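Local coordinates for ABC transporter substrate-binding protein (Rhizobium radiobacter, PDB 6TFX) that binds the opine mannopinic acid as the periplasmic solute-binding protein of an ABC transporter that imports mannityl-opines, at residues 140-145 against 387-392; 132-137 against 392-397; 40-43 against 48-51; 399-404 against 423-428; 54-59 against 165-170. All blocks are in the same frame, centred on the assembly; numbering follows the deposited sequence.

Interaction 1: 140-145 against 387-392; sequences SNFSGG and ARFPIA. With N72 ((2~{R})-2-[[(3~{R},4~{R},5~{S})-3,4,5,6-tetrakis(oxidanyl)-2-oxidanylidene-hexyl]amino]pentanedioic acid), chain C.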
# COMPACT_ATOMS: atom_id res chain seq x y z
N SER A 140 5.02 -7.03 -11.57
CA SER A 140 4.73 -8.06 -10.59
C SER A 140 3.32 -7.97 -10.05
O SER A 140 2.54 -7.12 -10.46
CB SER A 140 5.74 -8.01 -9.45
OG SER A 140 5.47 -6.84 -8.69
N ASN A 141 3.03 -8.83 -9.07
CA ASN A 141 1.70 -8.96 -8.48
C ASN A 141 1.48 -7.89 -7.42
O ASN A 141 1.33 -8.18 -6.22
CB ASN A 141 1.44 -10.39 -7.99
CG ASN A 141 2.41 -10.86 -6.94
OD1 ASN A 141 3.61 -10.55 -6.98
ND2 ASN A 141 1.92 -11.66 -6.03
N PHE A 142 1.41 -6.64 -7.87
CA PHE A 142 1.12 -5.51 -6.99
C PHE A 142 0.73 -4.35 -7.85
O PHE A 142 1.24 -4.19 -8.97
CB PHE A 142 2.32 -5.10 -6.10
CG PHE A 142 1.96 -4.12 -4.98
CD1 PHE A 142 1.06 -4.47 -3.98
CD2 PHE A 142 2.55 -2.86 -4.93
CE1 PHE A 142 0.75 -3.57 -2.95
CE2 PHE A 142 2.24 -1.96 -3.90
CZ PHE A 142 1.35 -2.33 -2.92
N SER A 143 -0.20 -3.54 -7.34
CA SER A 143 -0.65 -2.32 -8.03
C SER A 143 -0.98 -2.58 -9.52
O SER A 143 -1.76 -3.47 -9.82
CB SER A 143 0.35 -1.17 -7.80
OG SER A 143 0.39 -0.84 -6.41
N GLY A 144 -0.34 -1.87 -10.45
CA GLY A 144 -0.68 -1.97 -11.86
C GLY A 144 -0.16 -3.17 -12.62
O GLY A 144 -0.36 -3.25 -13.83
N GLY A 145 0.54 -4.08 -11.94
CA GLY A 145 1.12 -5.23 -12.63
C GLY A 145 0.16 -6.38 -12.90
O GLY A 145 0.39 -7.21 -13.79
N ALA A 387 3.30 1.99 2.31
CA ALA A 387 4.63 1.62 1.83
C ALA A 387 4.53 1.47 0.32
O ALA A 387 3.44 1.24 -0.22
CB ALA A 387 5.12 0.31 2.46
N ARG A 388 5.68 1.57 -0.38
CA ARG A 388 5.69 1.37 -1.83
C ARG A 388 6.91 0.47 -2.14
O ARG A 388 7.61 0.06 -1.20
CB ARG A 388 5.80 2.73 -2.56
CG ARG A 388 4.51 3.59 -2.46
CD ARG A 388 3.35 2.90 -3.19
NE ARG A 388 2.11 3.69 -3.24
CZ ARG A 388 1.07 3.49 -2.45
NH1 ARG A 388 1.14 2.62 -1.44
NH2 ARG A 388 -0.05 4.18 -2.63
N PHE A 389 7.17 0.17 -3.43
CA PHE A 389 8.37 -0.64 -3.74
C PHE A 389 9.59 0.02 -3.06
O PHE A 389 9.66 1.26 -3.03
CB PHE A 389 8.62 -0.75 -5.25
CG PHE A 389 7.54 -1.46 -6.02
CD1 PHE A 389 7.05 -2.69 -5.58
CD2 PHE A 389 7.04 -0.93 -7.20
CE1 PHE A 389 6.05 -3.36 -6.31
CE2 PHE A 389 6.03 -1.59 -7.92
CZ PHE A 389 5.55 -2.81 -7.46
N PRO A 390 10.57 -0.78 -2.59
CA PRO A 390 11.65 -0.21 -1.77
C PRO A 390 12.79 0.49 -2.51
O PRO A 390 13.99 0.20 -2.26
CB PRO A 390 12.17 -1.42 -0.99
CG PRO A 390 11.89 -2.60 -1.90
CD PRO A 390 10.55 -2.26 -2.53
N ILE A 391 12.43 1.44 -3.37
CA ILE A 391 13.36 2.32 -4.06
C ILE A 391 12.76 3.71 -3.83
O ILE A 391 11.57 3.89 -4.07
CB ILE A 391 13.52 1.98 -5.55
CG1 ILE A 391 14.17 0.58 -5.72
CG2 ILE A 391 14.34 3.06 -6.25
CD1 ILE A 391 14.22 0.09 -7.15
N ALA A 392 13.58 4.67 -3.33
CA ALA A 392 13.06 6.00 -2.97
C ALA A 392 12.23 6.67 -4.04
O ALA A 392 11.30 7.44 -3.70
CB ALA A 392 14.19 6.91 -2.53
OAB N72 C . -1.61 2.81 12.85
CAF N72 C . -1.36 3.17 11.47
CAG N72 C . -2.33 2.59 10.39
OAC N72 C . -3.11 1.54 10.86
CAH N72 C . -1.64 2.47 9.03
OAM N72 C . -0.27 2.54 8.90
CAI N72 C . -1.72 1.45 7.91
OAD N72 C . -2.00 0.17 8.43
CAJ N72 C . -2.55 1.94 6.75
OAE N72 C . -2.67 3.19 6.59
CAK N72 C . -3.28 0.93 5.83
N N72 C . -2.69 0.91 4.51
CA N72 C . -3.40 1.33 3.36
C N72 C . -4.69 2.09 3.54
O N72 C . -4.96 3.35 3.62
CB N72 C . -2.42 1.90 2.33
CG N72 C . -2.93 2.88 1.28
CD N72 C . -2.12 2.85 -0.02
OE1 N72 C . -1.54 1.79 -0.42
OE2 N72 C . -2.05 3.90 -0.70
OXT N72 C . -5.53 1.17 3.55
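The aromatic part of this contact joins Phe142 and Phe389 in an offset edge-to-face stack: the edge of Phe142 turns toward the face of Phe389, with ring centroids 5.7 Å apart and planes at 65°. The closest approach, Phe142 CD2 to Phe389 CE1, is 3.8 Å. Phenylalanine suits both places, since each ring is buried and packs broad apolar surface between the two loops. Because CG of Phe142 stands anti to the backbone N (chi1 -169°), the ring extends from its loop toward 387-392. Ser140 OG lies 4.2 Å from Phe389 CZ but spends its hydrogen bond on Ala137 O.

Both segments are loops, 140-145 between two helices and 387-392 between strand 381-386 and helix 392-400. They meet beside the ligand cleft of a family 5 solute-binding protein, a class in which the substrate is enclosed between lobes.

The polar part belongs to Arg388, whose chain bends at chi2 to carry the guanidinium to the opine. Arginine suits the task because its flat end offers two N-H groups that match a carboxylate. It grips the side-chain carboxylate of the ligand's glutamate moiety with two hydrogen bonds, NH1 to OE1 of N72 at 3.0 Å and NH2 to OE2 of N72 at 2.8 Å, the second nearly straight at 169°. The carboxylate carbon lies in the guanidinium plane, at its edge. Two further bonds fix the rotation of the group: Arg388 NH1 also reaches Ala387 O at 2.9 Å, from above the carbonyl plane, while NE is bonded to Gln398 OE1.

Interaction 2: 132-137 against 392-397; sequences VPSLLA and ADYYLT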
# COMPACT_ATOMS: atom_id res chain seq x y z
N VAL A 132 14.82 0.86 -17.22
CA VAL A 132 14.01 0.91 -16.01
C VAL A 132 14.52 -0.21 -15.10
O VAL A 132 14.11 -1.37 -15.23
CB VAL A 132 12.49 0.77 -16.30
CG1 VAL A 132 11.69 0.81 -14.99
CG2 VAL A 132 12.03 1.88 -17.26
N PRO A 133 15.48 0.13 -14.20
CA PRO A 133 16.10 -0.91 -13.36
C PRO A 133 15.11 -1.80 -12.61
O PRO A 133 15.33 -3.04 -12.54
CB PRO A 133 17.01 -0.12 -12.43
CG PRO A 133 17.43 1.10 -13.28
CD PRO A 133 16.13 1.45 -14.02
N SER A 134 14.02 -1.20 -12.11
CA SER A 134 13.03 -1.96 -11.33
C SER A 134 11.83 -2.42 -12.17
O SER A 134 10.73 -2.58 -11.62
CB SER A 134 12.56 -1.10 -10.15
OG SER A 134 11.99 0.11 -10.61
N LEU A 135 12.05 -2.70 -13.48
CA LEU A 135 10.93 -3.11 -14.35
C LEU A 135 10.18 -4.33 -13.80
O LEU A 135 8.95 -4.36 -13.88
CB LEU A 135 11.43 -3.39 -15.78
CG LEU A 135 10.34 -3.80 -16.79
CD1 LEU A 135 9.30 -2.67 -17.02
CD2 LEU A 135 10.93 -4.27 -18.08
N LEU A 136 10.91 -5.34 -13.30
CA LEU A 136 10.21 -6.54 -12.84
C LEU A 136 9.24 -6.25 -11.70
O LEU A 136 8.14 -6.79 -11.71
CB LEU A 136 11.20 -7.66 -12.44
CG LEU A 136 12.03 -8.23 -13.59
CD1 LEU A 136 13.02 -9.26 -13.05
CD2 LEU A 136 11.15 -8.85 -14.69
N ALA A 137 9.58 -5.31 -10.78
CA ALA A 137 8.62 -4.93 -9.72
C ALA A 137 7.36 -4.34 -10.37
O ALA A 137 6.25 -4.67 -9.97
CB ALA A 137 9.26 -3.89 -8.80
N ALA A 392 13.58 4.67 -3.33
CA ALA A 392 13.06 6.00 -2.97
C ALA A 392 12.23 6.67 -4.04
O ALA A 392 11.30 7.44 -3.70
CB ALA A 392 14.19 6.91 -2.53
N ASP A 393 12.54 6.42 -5.33
CA ASP A 393 11.79 7.05 -6.42
C ASP A 393 10.28 6.86 -6.30
O ASP A 393 9.52 7.78 -6.64
CB ASP A 393 12.23 6.49 -7.80
CG ASP A 393 11.40 7.10 -8.92
OD1 ASP A 393 11.37 8.35 -9.03
OD2 ASP A 393 10.76 6.34 -9.68
N TYR A 394 9.83 5.69 -5.82
CA TYR A 394 8.39 5.45 -5.76
C TYR A 394 7.72 6.31 -4.71
O TYR A 394 6.81 7.08 -5.05
CB TYR A 394 8.09 3.95 -5.55
CG TYR A 394 8.48 3.17 -6.79
CD1 TYR A 394 7.65 3.15 -7.91
CD2 TYR A 394 9.74 2.59 -6.91
CE1 TYR A 394 8.02 2.51 -9.09
CE2 TYR A 394 10.13 1.95 -8.10
CZ TYR A 394 9.28 1.94 -9.19
OH TYR A 394 9.62 1.34 -10.37
N TYR A 395 8.16 6.22 -3.46
CA TYR A 395 7.50 7.05 -2.43
C TYR A 395 7.68 8.52 -2.75
O TYR A 395 6.74 9.30 -2.63
CB TYR A 395 8.11 6.75 -1.05
CG TYR A 395 7.07 6.72 0.05
CD1 TYR A 395 6.36 5.56 0.32
CD2 TYR A 395 6.82 7.85 0.83
CE1 TYR A 395 5.43 5.51 1.37
CE2 TYR A 395 5.89 7.81 1.88
CZ TYR A 395 5.19 6.63 2.14
OH TYR A 395 4.26 6.59 3.16
N LEU A 396 8.90 8.93 -3.19
CA LEU A 396 9.12 10.35 -3.45
C LEU A 396 8.24 10.87 -4.59
O LEU A 396 7.66 11.95 -4.48
CB LEU A 396 10.60 10.62 -3.78
CG LEU A 396 11.54 10.46 -2.61
CD1 LEU A 396 12.99 10.51 -3.11
CD2 LEU A 396 11.31 11.55 -1.51
N THR A 397 8.18 10.14 -5.70
CA THR A 397 7.40 10.64 -6.83
C THR A 397 5.92 10.69 -6.46
O THR A 397 5.25 11.68 -6.77
CB THR A 397 7.62 9.75 -8.07
OG1 THR A 397 9.01 9.84 -8.45
CG2 THR A 397 6.72 10.15 -9.23
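The N-terminal ends of two helices, 135-138 and 392-400, are tied together by Ser134, just ahead of the first, and Tyr394 of the second. Ser134 occupies the N-cap position, yet its hydroxyl makes no capping bond; it is spent across the contact instead. Ser134 OG lies 2.7 Å from Tyr394 OH, a hydrogen bond in which either hydroxyl may be the donor. The serine oxygen approaches the phenol at the ring edge, close to the ring plane, and sits 3.6 Å from Tyr394 CZ. Serine suits the place because its hydroxyl, close to the backbone, can both donate and accept; with OG between the backbone N and the carbonyl carbon (chi1 59°) it faces the phenol. Tyrosine supplies the length, for the backbones remain well apart: the nearest CA atoms, of Ser134 and Asp393, are 10.3 Å from each other.

Each partner is set by its own backbone. Ser134 is the third residue of a type I turn, closed by Leu135 N to Val132 O at 3.0 Å, with Pro133 favouring the bend. Tyr394 lies in the first turn of its helix, and its ring meets Phe389 edge-to-face and touches Leu138. Its neighbour Asp393 is held elsewhere, in a salt bridge with Arg429. A single hydroxyl-to-hydroxyl bond thus joins these segments directly, a polar link between the N-terminal ends of two helices near the binding cleft.

Interaction 3: 40-43 against 48-51; sequences VRFA and NPSS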
# COMPACT_ATOMS: atom_id res chain seq x y z
N VAL A 40 5.08 -11.69 -13.71
CA VAL A 40 6.06 -12.22 -12.73
C VAL A 40 5.50 -11.98 -11.34
O VAL A 40 4.51 -11.26 -11.19
CB VAL A 40 7.46 -11.57 -12.92
CG1 VAL A 40 8.02 -11.88 -14.31
CG2 VAL A 40 7.41 -10.05 -12.72
N ARG A 41 6.13 -12.55 -10.29
CA ARG A 41 5.55 -12.28 -8.99
C ARG A 41 6.62 -12.25 -7.95
O ARG A 41 7.67 -12.85 -8.13
CB ARG A 41 4.54 -13.40 -8.63
CG ARG A 41 5.21 -14.79 -8.42
CD ARG A 41 4.21 -15.71 -7.78
NE ARG A 41 4.76 -17.03 -7.49
CZ ARG A 41 4.05 -17.99 -6.91
NH1 ARG A 41 2.78 -17.77 -6.55
NH2 ARG A 41 4.59 -19.19 -6.68
N PHE A 42 6.33 -11.61 -6.83
CA PHE A 42 7.19 -11.70 -5.67
C PHE A 42 7.08 -13.18 -5.20
O PHE A 42 6.02 -13.80 -5.36
CB PHE A 42 6.61 -10.84 -4.55
CG PHE A 42 6.92 -9.39 -4.77
CD1 PHE A 42 6.11 -8.61 -5.60
CD2 PHE A 42 7.97 -8.78 -4.11
CE1 PHE A 42 6.42 -7.25 -5.82
CE2 PHE A 42 8.27 -7.43 -4.32
CZ PHE A 42 7.51 -6.69 -5.20
N ALA A 43 8.15 -13.73 -4.62
CA ALA A 43 8.03 -15.08 -4.08
C ALA A 43 7.00 -15.03 -2.96
O ALA A 43 7.02 -14.09 -2.15
CB ALA A 43 9.37 -15.52 -3.49
N ASN A 48 10.24 -8.48 -1.02
CA ASN A 48 11.46 -7.94 -1.61
C ASN A 48 11.50 -8.20 -3.12
O ASN A 48 11.40 -9.37 -3.52
CB ASN A 48 12.70 -8.54 -0.95
CG ASN A 48 13.96 -7.74 -1.20
OD1 ASN A 48 14.21 -7.29 -2.32
ND2 ASN A 48 14.77 -7.53 -0.17
N PRO A 49 11.68 -7.14 -3.96
CA PRO A 49 11.78 -7.38 -5.42
C PRO A 49 12.92 -8.34 -5.79
O PRO A 49 12.88 -8.92 -6.88
CB PRO A 49 12.03 -5.98 -6.00
CG PRO A 49 11.39 -5.06 -4.98
CD PRO A 49 11.74 -5.70 -3.65
N SER A 50 13.91 -8.56 -4.88
CA SER A 50 14.99 -9.51 -5.15
C SER A 50 14.44 -10.92 -5.40
O SER A 50 15.07 -11.73 -6.08
CB SER A 50 15.94 -9.58 -3.96
OG SER A 50 15.29 -10.12 -2.81
N SER A 51 13.27 -11.21 -4.81
CA SER A 51 12.66 -12.55 -4.88
C SER A 51 11.83 -12.81 -6.15
O SER A 51 11.26 -13.89 -6.28
CB SER A 51 11.75 -12.74 -3.67
OG SER A 51 10.55 -12.02 -3.84
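Phe42 brings the CD2-CE2 side of its ring obliquely against the peptide that links Asn48 to Pro49. Its CE2 comes within 3.4 Å of Pro49 N, and its CD2 lies 3.5 Å from Asn48 O. Pro49 CD extends the apolar patch at 3.9 Å from Phe42 CE2. A large aromatic ring suits the spot: it lies buried while its partners are at or near the surface, and Ser140 packs on it as well.

The polar half of the contact runs through Ser51. With OG between the backbone N and the carbonyl carbon (chi1 76°), its hydroxyl can serve two neighbours. It accepts from Ala43 N at 3.0 Å, with an N-H...O angle of 162°, and donates to Asn48 O at 2.8 Å, meeting it nearly along the C=O axis. Asn48 O is a double acceptor, since Ser51 N also binds it, at 2.9 Å. The small methyl of Ala43 fits beside this junction, Ala43 CB lying 3.7 Å from Ser51 CB. Ser46 OG makes a weak further bond to the Ser51 hydroxyl.

Asn48 is doubly useful, because its side-chain OD1 takes the N-H of Ser50 at 2.9 Å and so folds the backbone ahead of the 3-10 segment 49-51. Nearby, Arg41 forms a salt bridge with Glu53 between the two short strands. An Asx turn leading into a 3-10 turn, bonded back to the outgoing chain, thus shapes the connection of the small antiparallel pair 40-41 and 53-54.

Interaction 4: 399-404 against 423-428; sequences FYHSAS and KQIEAA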
# COMPACT_ATOMS: atom_id res chain seq x y z
N PHE A 399 4.21 10.73 -3.48
CA PHE A 399 3.76 11.59 -2.39
C PHE A 399 4.27 13.03 -2.47
O PHE A 399 3.64 13.91 -1.85
CB PHE A 399 4.24 11.01 -1.06
CG PHE A 399 3.45 9.82 -0.61
CD1 PHE A 399 2.27 9.99 0.14
CD2 PHE A 399 3.84 8.53 -0.96
CE1 PHE A 399 1.53 8.87 0.55
CE2 PHE A 399 3.07 7.41 -0.58
CZ PHE A 399 1.93 7.59 0.20
N TYR A 400 5.40 13.28 -3.16
CA TYR A 400 6.01 14.60 -3.08
C TYR A 400 6.34 15.31 -4.40
O TYR A 400 6.67 16.50 -4.33
CB TYR A 400 7.28 14.54 -2.20
CG TYR A 400 7.05 13.86 -0.87
CD1 TYR A 400 6.12 14.36 0.05
CD2 TYR A 400 7.74 12.69 -0.53
CE1 TYR A 400 5.88 13.72 1.26
CE2 TYR A 400 7.50 12.04 0.68
CZ TYR A 400 6.55 12.53 1.55
OH TYR A 400 6.31 11.90 2.75
N HIS A 401 6.29 14.63 -5.57
CA HIS A 401 6.59 15.33 -6.82
C HIS A 401 5.36 16.15 -7.22
O HIS A 401 4.24 15.66 -7.04
CB HIS A 401 6.96 14.34 -7.92
CG HIS A 401 7.46 15.01 -9.16
ND1 HIS A 401 6.60 15.61 -10.07
CD2 HIS A 401 8.74 15.22 -9.57
CE1 HIS A 401 7.37 16.11 -11.03
NE2 HIS A 401 8.66 15.89 -10.78
N SER A 402 5.55 17.38 -7.71
CA SER A 402 4.37 18.21 -8.01
C SER A 402 3.40 17.59 -9.04
O SER A 402 2.20 17.94 -9.03
CB SER A 402 4.78 19.62 -8.44
OG SER A 402 5.34 19.53 -9.73
N ALA A 403 3.87 16.70 -9.93
CA ALA A 403 2.96 16.10 -10.92
C ALA A 403 1.88 15.24 -10.21
O ALA A 403 0.80 15.00 -10.74
CB ALA A 403 3.76 15.22 -11.88
N SER A 404 2.21 14.77 -8.99
CA SER A 404 1.31 13.91 -8.24
C SER A 404 0.31 14.68 -7.38
O SER A 404 -0.48 14.07 -6.67
CB SER A 404 2.14 12.98 -7.36
OG SER A 404 2.98 12.17 -8.18
N LYS A 423 13.17 18.83 -9.00
CA LYS A 423 14.40 18.63 -9.77
C LYS A 423 15.24 17.48 -9.24
O LYS A 423 15.79 16.72 -10.04
CB LYS A 423 15.23 19.93 -9.82
CG LYS A 423 14.46 21.11 -10.44
CD LYS A 423 14.05 20.90 -11.90
CE LYS A 423 12.93 21.83 -12.30
NZ LYS A 423 12.66 21.77 -13.76
N GLN A 424 15.34 17.34 -7.91
CA GLN A 424 16.13 16.25 -7.32
C GLN A 424 15.49 14.89 -7.59
O GLN A 424 16.18 13.91 -7.89
CB GLN A 424 16.28 16.46 -5.80
CG GLN A 424 17.17 17.65 -5.44
CD GLN A 424 16.52 19.02 -5.61
OE1 GLN A 424 15.30 19.15 -5.72
NE2 GLN A 424 17.33 20.08 -5.58
N ILE A 425 14.16 14.83 -7.48
CA ILE A 425 13.43 13.57 -7.72
C ILE A 425 13.62 13.15 -9.18
O ILE A 425 13.95 11.99 -9.46
CB ILE A 425 11.93 13.76 -7.34
CG1 ILE A 425 11.80 13.91 -5.80
CG2 ILE A 425 11.11 12.55 -7.84
CD1 ILE A 425 10.41 14.34 -5.31
N GLU A 426 13.42 14.09 -10.12
CA GLU A 426 13.57 13.77 -11.54
C GLU A 426 15.00 13.38 -11.87
O GLU A 426 15.20 12.41 -12.62
CB GLU A 426 13.18 14.99 -12.37
CG GLU A 426 11.69 15.26 -12.30
CD GLU A 426 11.29 16.55 -12.99
OE1 GLU A 426 11.93 16.90 -14.02
OE2 GLU A 426 10.35 17.22 -12.51
N ALA A 427 16.00 14.13 -11.36
CA ALA A 427 17.41 13.81 -11.67
C ALA A 427 17.79 12.46 -11.07
O ALA A 427 18.49 11.68 -11.72
CB ALA A 427 18.35 14.89 -11.17
N ALA A 428 17.31 12.15 -9.85
CA ALA A 428 17.67 10.87 -9.21
C ALA A 428 17.10 9.69 -9.99
O ALA A 428 17.73 8.64 -10.10
CB ALA A 428 17.13 10.84 -7.78
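The C-terminal end of helix 392-400 packs on helix 422-430 beside a magnesium site, and His401 and Ile425 are at the centre of the contact. The metal is bound at Cys418 and Cys453, and the side chain of Tyr400 lies about 6 Å from the ion at its nearest atoms. His401 is the first residue to leave the helix, and its ring stretches toward 422-430 because CG stands anti to the backbone N (chi1 -172°).

Both ring nitrogens are used. NE2 of His401 donates to OE2 of Glu426 at 2.8 Å with an N-H...O angle of 157°. The carboxylate oxygen lies close to the ring plane and is met on its anti side, while the ring and carboxylate planes are 41° apart. On the other side of the ring, ND1 of His401 accepts from Ala403 N at 2.9 Å, which holds the imidazole against rotation; this pattern is consistent with a proton on NE2. Glutamate suits the partner position, since its chain, extended beyond CG, reaches the histidine from the flank of its helix.

Beside this polar bond, Ile425 supplies apolar packing. Its CG2 lies 4.0 Å from His401 CD2 at the ring edge, and its CD1 sits 4.4 Å from Tyr400 CB. Tyr400 directs its own hydroxyl elsewhere, to Val295 O. A histidine-carboxylate hydrogen bond next to a branched aliphatic side chain therefore joins the end of one helix to the flank of the next.

Interaction 5: 54-59 against 165-170; sequences ADLAES and VGFGPF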
# COMPACT_ATOMS: atom_id res chain seq x y z
N ALA A 54 9.03 -16.24 -12.02
CA ALA A 54 8.02 -16.42 -13.07
C ALA A 54 6.58 -16.57 -12.51
O ALA A 54 6.38 -17.21 -11.46
CB ALA A 54 8.35 -17.65 -13.90
N ASP A 55 5.57 -16.05 -13.23
CA ASP A 55 4.14 -16.23 -12.86
C ASP A 55 3.46 -16.58 -14.20
O ASP A 55 3.72 -17.66 -14.73
CB ASP A 55 3.54 -14.97 -12.19
CG ASP A 55 2.28 -15.21 -11.36
OD1 ASP A 55 1.98 -16.38 -11.04
OD2 ASP A 55 1.58 -14.20 -11.01
N LEU A 56 2.71 -15.64 -14.83
CA LEU A 56 2.12 -15.94 -16.16
C LEU A 56 3.23 -16.15 -17.20
O LEU A 56 3.09 -17.01 -18.08
CB LEU A 56 1.20 -14.81 -16.59
CG LEU A 56 0.70 -14.84 -18.03
CD1 LEU A 56 -0.22 -16.07 -18.30
CD2 LEU A 56 -0.04 -13.56 -18.33
N ALA A 57 4.31 -15.34 -17.12
CA ALA A 57 5.46 -15.50 -18.04
C ALA A 57 6.32 -16.66 -17.56
O ALA A 57 6.74 -16.67 -16.41
CB ALA A 57 6.31 -14.24 -18.06
N GLU A 58 6.60 -17.63 -18.43
CA GLU A 58 7.47 -18.74 -18.01
C GLU A 58 8.95 -18.34 -18.14
O GLU A 58 9.80 -18.89 -17.44
CB GLU A 58 7.16 -20.03 -18.79
CG GLU A 58 7.29 -19.90 -20.30
CD GLU A 58 6.95 -21.15 -21.08
OE1 GLU A 58 6.50 -22.14 -20.47
OE2 GLU A 58 7.11 -21.13 -22.33
N SER A 59 9.25 -17.38 -19.05
CA SER A 59 10.62 -16.91 -19.27
C SER A 59 10.59 -15.53 -19.91
O SER A 59 9.55 -15.10 -20.42
CB SER A 59 11.39 -17.88 -20.18
OG SER A 59 10.87 -17.89 -21.49
N VAL A 165 -12.51 -10.91 -12.35
CA VAL A 165 -12.12 -12.16 -13.00
C VAL A 165 -10.61 -12.12 -13.10
O VAL A 165 -10.07 -11.22 -13.73
CB VAL A 165 -12.72 -12.32 -14.41
CG1 VAL A 165 -12.24 -13.63 -15.05
CG2 VAL A 165 -14.25 -12.26 -14.38
N GLY A 166 -9.94 -13.07 -12.47
CA GLY A 166 -8.48 -13.17 -12.56
C GLY A 166 -8.04 -14.57 -12.91
O GLY A 166 -8.88 -15.41 -13.27
N PHE A 167 -6.72 -14.82 -12.91
CA PHE A 167 -6.22 -16.20 -13.12
C PHE A 167 -5.53 -16.73 -11.86
O PHE A 167 -4.93 -17.81 -11.88
CB PHE A 167 -5.33 -16.35 -14.38
CG PHE A 167 -4.06 -15.54 -14.40
CD1 PHE A 167 -2.97 -15.90 -13.61
CD2 PHE A 167 -3.92 -14.47 -15.27
CE1 PHE A 167 -1.79 -15.16 -13.65
CE2 PHE A 167 -2.74 -13.74 -15.32
CZ PHE A 167 -1.69 -14.07 -14.49
N GLY A 168 -5.69 -15.99 -10.77
CA GLY A 168 -5.14 -16.33 -9.45
C GLY A 168 -5.81 -17.55 -8.84
O GLY A 168 -6.78 -18.12 -9.41
N PRO A 169 -5.33 -17.97 -7.66
CA PRO A 169 -5.82 -19.22 -7.06
C PRO A 169 -7.23 -19.19 -6.50
O PRO A 169 -7.80 -20.26 -6.29
CB PRO A 169 -4.79 -19.52 -5.96
CG PRO A 169 -4.15 -18.18 -5.63
CD PRO A 169 -4.14 -17.44 -6.95
N PHE A 170 -7.79 -17.98 -6.21
CA PHE A 170 -9.14 -17.91 -5.65
C PHE A 170 -9.99 -16.97 -6.48
O PHE A 170 -9.49 -15.97 -6.97
CB PHE A 170 -9.11 -17.47 -4.18
CG PHE A 170 -8.35 -18.46 -3.33
CD1 PHE A 170 -8.97 -19.62 -2.86
CD2 PHE A 170 -7.00 -18.28 -3.05
CE1 PHE A 170 -8.25 -20.58 -2.14
CE2 PHE A 170 -6.29 -19.23 -2.30
CZ PHE A 170 -6.91 -20.39 -1.88
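Phe167 holds CG between its backbone N and carbonyl carbon (chi1 61°), while Leu56 has CG anti to the backbone N (chi1 170°), and these two settings send the side chains across each other at about a right angle. The tip of the ring does the touching: Phe167 CZ comes within 3.6 Å of Leu56 CB, and Phe167 CE2 lies 4.0 Å from Leu56 CD2. Both residues are buried and apolar, as befits a place that Leu73, Val86 and the ring of Trp79 also help to line.

The contact joins two parts of the fold. Leu56 lies just ahead of strand 57-62, an outer strand of the four-stranded antiparallel sheet, where a classic beta bulge at Glu58 and Ser59 faces Lys72. Phe167 lies in the loop that runs into strand 170-176 of the large mixed sheet.

Asp55 approaches the aromatic ring at its edge, OD2 lying 4.4 Å from Phe167 CE1, near the ring plane. Its buried carboxylate is satisfied elsewhere: OD1 forms a salt bridge with Arg191, and OD2 accepts from Ala38 N. Beyond the phenylalanine, Gly168 O accepts from the side-chain amides of Asn186 and Gln80.

In the fold
Interactions 1 and 5 are buried, the first a pair of rings, the other a ring on a leucine; interactions 2 and 4 are partly buried, and interaction 3 lies at the surface, where one serine hydroxyl bond accompanies a buried phenylalanine. Helix 392-400 serves both 2 and 4: a tyrosine near its start meets a serine, while the histidine just past its end meets a glutamate. Interaction 1 adjoins it through the shared Ala392 and alone reaches the opine. Interaction 3 touches interaction 1, where Asn141 OD1 accepts from Phe42 N in a probable hydrogen bond, and packs against interaction 5. Interactions 4 and 5 are farthest apart, with centres about 33 Å from each other.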